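Local structure of 4-phosphoerythronate dehydrogenase (Lactobacillus jensenii, 4PRL) at residues Ile152-Ile157 and Val172-Val177; Ile202-Pro207 and Leu230-Arg235. The protein probably catalyses the NAD-dependent oxidation of the 2-hydroxyl group of 4-phosphoerythronate, as a member of the D-isomer specific 2-hydroxyacid dehydrogenases. All coordinates share one frame; numbering follows the deposited sequence.

Contact 1: residues Ile152-Ile157 and Val172-Val177; sequences IGVGHI and VLAYDV. With NAD (nicotinamide-adenine-dinucleotide), chain C.
The backbone N of G153 donates to O of Y175 at 2.7 Å, the donor N lying nearly in line with the C=O (167°) and the N-H...O angle being 151°, and so extends the parallel pairing of I152 with Y175 to the very end of the strands. Beyond it the chains separate. V154 packs across the contact: its CG2, anti to the carbonyl carbon, lies 3.8 Å from CB of A174, a small residue that suits this close approach, and it also touches CB of D176, whose side chain it crosses at about a right angle. On the sheet face of I152 and Y175, the adenine of NAD meets the edge of the tyrosine ring, CE2 of Y175 standing 3.7 Å from C2A. D176 turns its carboxylate to the adenosine ribose. O2B donates to OD1, whose position is less certain, and O3B of NAD gives a weak bond to OD2 of D176 at 3.3 Å. G153, lacking a side chain, takes a positive phi (90°) and admits the ribose beside it; G155 likewise lets the diphosphate come close. At the start of helix 155-167, the amide N of I157 points straight but weakly at O2N of NAD. Glycine-rich turn, helix N terminus and strand-end acidic residue together make the dinucleotide-binding beta-alpha-beta unit of a Rossmann fold.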
# COMPACT_ATOMS: atom_id res chain seq x y z
N ILE A 152 -0.02 4.61 21.05
CA ILE A 152 -0.57 5.47 22.09
C ILE A 152 -0.47 6.90 21.60
O ILE A 152 0.62 7.48 21.54
CB ILE A 152 0.21 5.32 23.39
CG1 ILE A 152 0.23 3.84 23.81
CG2 ILE A 152 -0.39 6.21 24.46
CD1 ILE A 152 -1.15 3.22 23.84
N GLY A 153 -1.59 7.42 21.15
CA GLY A 153 -1.65 8.70 20.49
C GLY A 153 -1.47 8.44 19.02
O GLY A 153 -0.83 7.48 18.64
N VAL A 154 -2.00 9.31 18.18
CA VAL A 154 -1.78 9.19 16.76
C VAL A 154 -1.07 10.42 16.25
O VAL A 154 0.14 10.48 16.25
CB VAL A 154 -3.10 9.00 16.02
CG1 VAL A 154 -2.85 8.79 14.54
CG2 VAL A 154 -3.85 7.82 16.59
N GLY A 155 -1.84 11.41 15.85
CA GLY A 155 -1.26 12.65 15.39
C GLY A 155 -0.73 12.50 13.99
O GLY A 155 -1.02 11.52 13.34
N HIS A 156 0.03 13.48 13.54
CA HIS A 156 0.61 13.43 12.21
C HIS A 156 1.58 12.28 12.03
O HIS A 156 1.59 11.63 11.01
CB HIS A 156 1.37 14.72 11.94
CG HIS A 156 0.50 15.92 11.75
ND1 HIS A 156 -0.13 16.20 10.56
CD2 HIS A 156 0.19 16.93 12.58
CE1 HIS A 156 -0.80 17.33 10.68
NE2 HIS A 156 -0.63 17.79 11.90
N ILE A 157 2.45 12.11 13.02
CA ILE A 157 3.45 11.06 13.05
C ILE A 157 2.92 9.65 13.24
O ILE A 157 3.34 8.73 12.57
CB ILE A 157 4.49 11.41 14.12
CG1 ILE A 157 5.02 12.81 13.86
CG2 ILE A 157 5.61 10.39 14.15
CD1 ILE A 157 6.26 13.16 14.64
N VAL A 172 -3.00 -2.64 12.88
CA VAL A 172 -2.61 -1.50 13.67
C VAL A 172 -3.76 -1.08 14.57
O VAL A 172 -4.85 -0.86 14.10
CB VAL A 172 -2.18 -0.35 12.78
CG1 VAL A 172 -1.76 0.85 13.61
CG2 VAL A 172 -1.03 -0.80 11.90
N LEU A 173 -3.51 -1.02 15.88
CA LEU A 173 -4.49 -0.51 16.83
C LEU A 173 -3.96 0.80 17.36
O LEU A 173 -2.75 0.96 17.50
CB LEU A 173 -4.72 -1.49 17.99
CG LEU A 173 -5.17 -2.93 17.70
CD1 LEU A 173 -5.38 -3.70 19.00
CD2 LEU A 173 -6.44 -2.98 16.84
N ALA A 174 -4.84 1.73 17.68
CA ALA A 174 -4.42 3.01 18.23
C ALA A 174 -5.37 3.51 19.31
O ALA A 174 -6.59 3.37 19.19
CB ALA A 174 -4.31 4.06 17.12
N TYR A 175 -4.78 4.07 20.37
CA TYR A 175 -5.54 4.77 21.37
C TYR A 175 -5.29 6.24 21.17
O TYR A 175 -4.16 6.68 20.99
CB TYR A 175 -5.16 4.37 22.82
CG TYR A 175 -5.84 5.28 23.85
CD1 TYR A 175 -7.21 5.16 24.14
CD2 TYR A 175 -5.12 6.28 24.51
CE1 TYR A 175 -7.83 5.98 25.05
CE2 TYR A 175 -5.74 7.11 25.43
CZ TYR A 175 -7.09 6.96 25.70
OH TYR A 175 -7.71 7.80 26.60
N ASP A 176 -6.38 7.01 21.19
CA ASP A 176 -6.32 8.47 21.13
C ASP A 176 -7.54 9.06 21.84
O ASP A 176 -8.56 8.38 21.99
CB ASP A 176 -6.27 8.95 19.68
CG ASP A 176 -5.56 10.28 19.53
OD1 ASP A 176 -4.65 10.56 20.35
OD2 ASP A 176 -5.90 11.04 18.60
N VAL A 177 -7.45 10.31 22.28
CA VAL A 177 -8.59 10.96 22.91
C VAL A 177 -9.39 11.81 21.92
O VAL A 177 -10.39 12.40 22.30
CB VAL A 177 -8.19 11.78 24.17
CG1 VAL A 177 -7.71 10.84 25.27
CG2 VAL A 177 -7.13 12.82 23.85
PA NAD C . 0.61 15.74 17.70
O1A NAD C . 0.81 16.87 18.66
O2A NAD C . 0.38 16.02 16.25
O5B NAD C . -0.57 14.81 18.24
C5B NAD C . -0.31 13.80 19.23
C4B NAD C . -1.54 12.95 19.50
O4B NAD C . -1.51 12.44 20.83
C3B NAD C . -2.80 13.78 19.40
O3B NAD C . -3.58 13.34 18.31
C2B NAD C . -3.57 13.52 20.65
O2B NAD C . -4.86 13.11 20.25
C1B NAD C . -2.84 12.37 21.32
N9A NAD C . -3.02 12.44 22.80
C8A NAD C . -3.29 13.56 23.50
N7A NAD C . -3.43 13.30 24.81
C5A NAD C . -3.27 11.99 24.98
C6A NAD C . -3.29 11.06 26.13
N6A NAD C . -3.53 11.50 27.38
N1A NAD C . -3.07 9.77 25.89
C2A NAD C . -2.84 9.32 24.66
N3A NAD C . -2.81 10.10 23.58
C4A NAD C . -3.01 11.43 23.67
O3 NAD C . 1.87 14.75 17.90
PN NAD C . 2.36 13.76 16.74
O1N NAD C . 1.65 12.44 16.87
O2N NAD C . 2.35 14.54 15.45
O5D NAD C . 3.87 13.52 17.22
C5D NAD C . 4.26 12.30 17.84
C4D NAD C . 5.35 12.58 18.86
O4D NAD C . 6.63 12.74 18.23
C3D NAD C . 5.08 13.88 19.61
O3D NAD C . 5.10 13.65 21.01
C2D NAD C . 6.25 14.76 19.28
O2D NAD C . 6.61 15.53 20.42
C1D NAD C . 7.33 13.75 18.95
N1N NAD C . 8.51 14.30 18.27
C2N NAD C . 9.58 13.53 18.18
C3N NAD C . 10.74 13.98 17.57
C7N NAD C . 11.95 13.10 17.47
O7N NAD C . 12.78 13.34 16.63
N7N NAD C . 12.08 12.08 18.30
C4N NAD C . 10.79 15.25 17.04
C5N NAD C . 9.66 16.03 17.14
C6N NAD C . 8.53 15.53 17.77

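Contact 2: residues Ile202-Pro207 and Leu230-Arg235; sequences ISLHTP and LINAAR. With NAD (nicotinamide-adenine-dinucleotide), chain C.
I202 and L230 stand side by side on one sheet face, their branches crossing obliquely with CG2 of I202 3.9 Å from CD1 of L230. They belong to neighbouring parallel strands of the Rossmann-type sheet, joined as a beta-alpha-beta unit through helix 218-223. L204, two residues on, shares this face, which N232 continues with a polar amide. Its CG touches the same L230 methyl, and CD1 of L204 sits over the face of the N232 amide, above CG, 3.6 Å from OD1. Branched aliphatic residues suit a buried layer over the sheet. On the other face S203 meets I231: the serine CB-OG bond runs anti to its backbone N (chi1 -162°), which sets OG against CG2 of I231. Both touch A110 of helix 103-118; small serine and alanine let the helix come close, and I231 supplies apolar surface. Between the strands, N of I231 donates to O of I202 at 2.6 Å, and I231 O accepts from N of L204. Where the strands end, N232 shapes the turn. Its OD1 accepts from N of A234, an Asx turn, while ND2 donates nearly straight (172°) to O of R235, which lies in the plane of the N232 amide, although ND2 stands well above the R235 carbonyl plane. The turn carries CB of A234 to within 3.4 Å of O of L204. It also brings O of A233 to the nicotinamide, where N7N bonds it weakly. NE2 of H205 donates to OG of S203 at 2.8 Å, a tilted bond with OG 35° out of the imidazole plane. Where the strands part, four protein groups hold one water: it accepts from S203 OG and A233 N and donates to O of L204 and O of I231.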
# COMPACT_ATOMS: atom_id res chain seq x y z
N ILE A 202 4.77 -1.52 20.25
CA ILE A 202 4.07 -0.36 20.79
C ILE A 202 4.88 0.89 20.53
O ILE A 202 6.05 0.98 20.93
CB ILE A 202 3.90 -0.48 22.31
CG1 ILE A 202 2.83 -1.53 22.65
CG2 ILE A 202 3.49 0.86 22.90
CD1 ILE A 202 3.06 -2.18 24.00
N SER A 203 4.23 1.86 19.88
CA SER A 203 4.89 3.11 19.59
C SER A 203 4.09 4.29 20.12
O SER A 203 2.90 4.42 19.82
CB SER A 203 5.13 3.24 18.09
OG SER A 203 6.10 4.22 17.81
N LEU A 204 4.79 5.16 20.87
CA LEU A 204 4.22 6.32 21.57
C LEU A 204 4.23 7.57 20.72
O LEU A 204 5.25 7.91 20.12
CB LEU A 204 5.07 6.62 22.79
CG LEU A 204 5.38 5.47 23.73
CD1 LEU A 204 6.18 6.03 24.90
CD2 LEU A 204 4.13 4.80 24.25
N HIS A 205 3.10 8.27 20.70
CA HIS A 205 2.95 9.47 19.88
C HIS A 205 2.04 10.51 20.58
O HIS A 205 1.22 11.22 19.95
CB HIS A 205 2.47 9.07 18.48
CG HIS A 205 3.43 8.15 17.79
ND1 HIS A 205 4.60 8.59 17.22
CD2 HIS A 205 3.44 6.80 17.67
CE1 HIS A 205 5.27 7.56 16.75
NE2 HIS A 205 4.59 6.46 17.00
N THR A 206 2.28 10.61 21.88
CA THR A 206 1.48 11.36 22.83
C THR A 206 2.29 12.55 23.27
O THR A 206 3.47 12.41 23.61
CB THR A 206 1.17 10.47 24.05
OG1 THR A 206 -0.03 9.72 23.79
CG2 THR A 206 0.99 11.28 25.32
N PRO A 207 1.67 13.74 23.28
CA PRO A 207 2.44 14.89 23.69
C PRO A 207 2.75 14.77 25.17
O PRO A 207 1.99 14.14 25.91
CB PRO A 207 1.50 16.04 23.39
CG PRO A 207 0.15 15.47 23.60
CD PRO A 207 0.24 14.06 23.12
N LEU A 230 8.89 -1.95 22.60
CA LEU A 230 8.42 -0.61 22.91
C LEU A 230 9.28 0.42 22.17
O LEU A 230 10.49 0.47 22.36
CB LEU A 230 8.46 -0.33 24.42
CG LEU A 230 8.39 1.17 24.79
CD1 LEU A 230 7.01 1.72 24.47
CD2 LEU A 230 8.73 1.46 26.24
N ILE A 231 8.61 1.25 21.36
CA ILE A 231 9.28 2.28 20.59
C ILE A 231 8.86 3.65 21.09
O ILE A 231 7.67 3.94 21.19
CB ILE A 231 8.89 2.23 19.11
CG1 ILE A 231 9.32 0.91 18.45
CG2 ILE A 231 9.49 3.43 18.40
CD1 ILE A 231 10.81 0.57 18.53
N ASN A 232 9.83 4.50 21.41
CA ASN A 232 9.54 5.87 21.87
C ASN A 232 10.36 6.83 21.08
O ASN A 232 11.54 7.08 21.38
CB ASN A 232 9.86 6.08 23.34
CG ASN A 232 9.38 7.43 23.85
OD1 ASN A 232 8.61 8.12 23.17
ND2 ASN A 232 9.81 7.82 25.05
N ALA A 233 9.74 7.35 20.03
CA ALA A 233 10.31 8.45 19.29
C ALA A 233 9.45 9.67 19.54
O ALA A 233 9.26 10.47 18.63
CB ALA A 233 10.38 8.14 17.80
N ALA A 234 8.91 9.79 20.75
CA ALA A 234 8.11 10.95 21.09
C ALA A 234 8.84 11.89 22.08
O ALA A 234 9.51 12.84 21.67
CB ALA A 234 6.76 10.52 21.65
N ARG A 235 8.71 11.62 23.37
CA ARG A 235 9.32 12.42 24.39
C ARG A 235 9.73 11.49 25.50
O ARG A 235 8.94 10.68 25.98
CB ARG A 235 8.31 13.44 24.93
CG ARG A 235 7.76 14.45 23.92
CD ARG A 235 8.84 15.37 23.40
NE ARG A 235 9.40 16.21 24.45
CZ ARG A 235 8.81 17.30 24.94
NH1 ARG A 235 9.42 18.00 25.88
NH2 ARG A 235 7.61 17.69 24.51
PA NAD C . 0.61 15.74 17.70
O1A NAD C . 0.81 16.87 18.66
O2A NAD C . 0.38 16.02 16.25
O5B NAD C . -0.57 14.81 18.24
C5B NAD C . -0.31 13.80 19.23
C4B NAD C . -1.54 12.95 19.50
O4B NAD C . -1.51 12.44 20.83
C3B NAD C . -2.80 13.78 19.40
O3B NAD C . -3.58 13.34 18.31
C2B NAD C . -3.57 13.52 20.65
O2B NAD C . -4.86 13.11 20.25
C1B NAD C . -2.84 12.37 21.32
N9A NAD C . -3.02 12.44 22.80
C8A NAD C . -3.29 13.56 23.50
N7A NAD C . -3.43 13.30 24.81
C5A NAD C . -3.27 11.99 24.98
C6A NAD C . -3.29 11.06 26.13
N6A NAD C . -3.53 11.50 27.38
N1A NAD C . -3.07 9.77 25.89
C2A NAD C . -2.84 9.32 24.66
N3A NAD C . -2.81 10.10 23.58
C4A NAD C . -3.01 11.43 23.67
O3 NAD C . 1.87 14.75 17.90
PN NAD C . 2.36 13.76 16.74
O1N NAD C . 1.65 12.44 16.87
O2N NAD C . 2.35 14.54 15.45
O5D NAD C . 3.87 13.52 17.22
C5D NAD C . 4.26 12.30 17.84
C4D NAD C . 5.35 12.58 18.86
O4D NAD C . 6.63 12.74 18.23
C3D NAD C . 5.08 13.88 19.61
O3D NAD C . 5.10 13.65 21.01
C2D NAD C . 6.25 14.76 19.28
O2D NAD C . 6.61 15.53 20.42
C1D NAD C . 7.33 13.75 18.95
N1N NAD C . 8.51 14.30 18.27
C2N NAD C . 9.58 13.53 18.18
C3N NAD C . 10.74 13.98 17.57
C7N NAD C . 11.95 13.10 17.47
O7N NAD C . 12.78 13.34 16.63
N7N NAD C . 12.08 12.08 18.30
C4N NAD C . 10.79 15.25 17.04
C5N NAD C . 9.66 16.03 17.14
C6N NAD C . 8.53 15.53 17.77
O HOH W 1 7.34 6.45 19.19

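Following the chain, strand 148-152 leads into the glycine-rich turn and helix 155-167, and contact 1 closes this excursion when strand 171-175 returns alongside. Only later does strand 201-204 open contact 2, closed after helix 218-223 by strand 229-232. The two loops are therefore in series, neither nested nor crossed. In space they are adjacent, centres about 10 Å apart, because strands 148-152 and 201-204 are neighbours in the central sheet; I152 O lies 2.7 Å from H205 N, a probable hydrogen bond. Segment 202-207 shares the adenosine of NAD with contact 1, while 230-235 takes the cofactor on to the nicotinamide, so NAD spans both contacts at the strands' C-terminal ends.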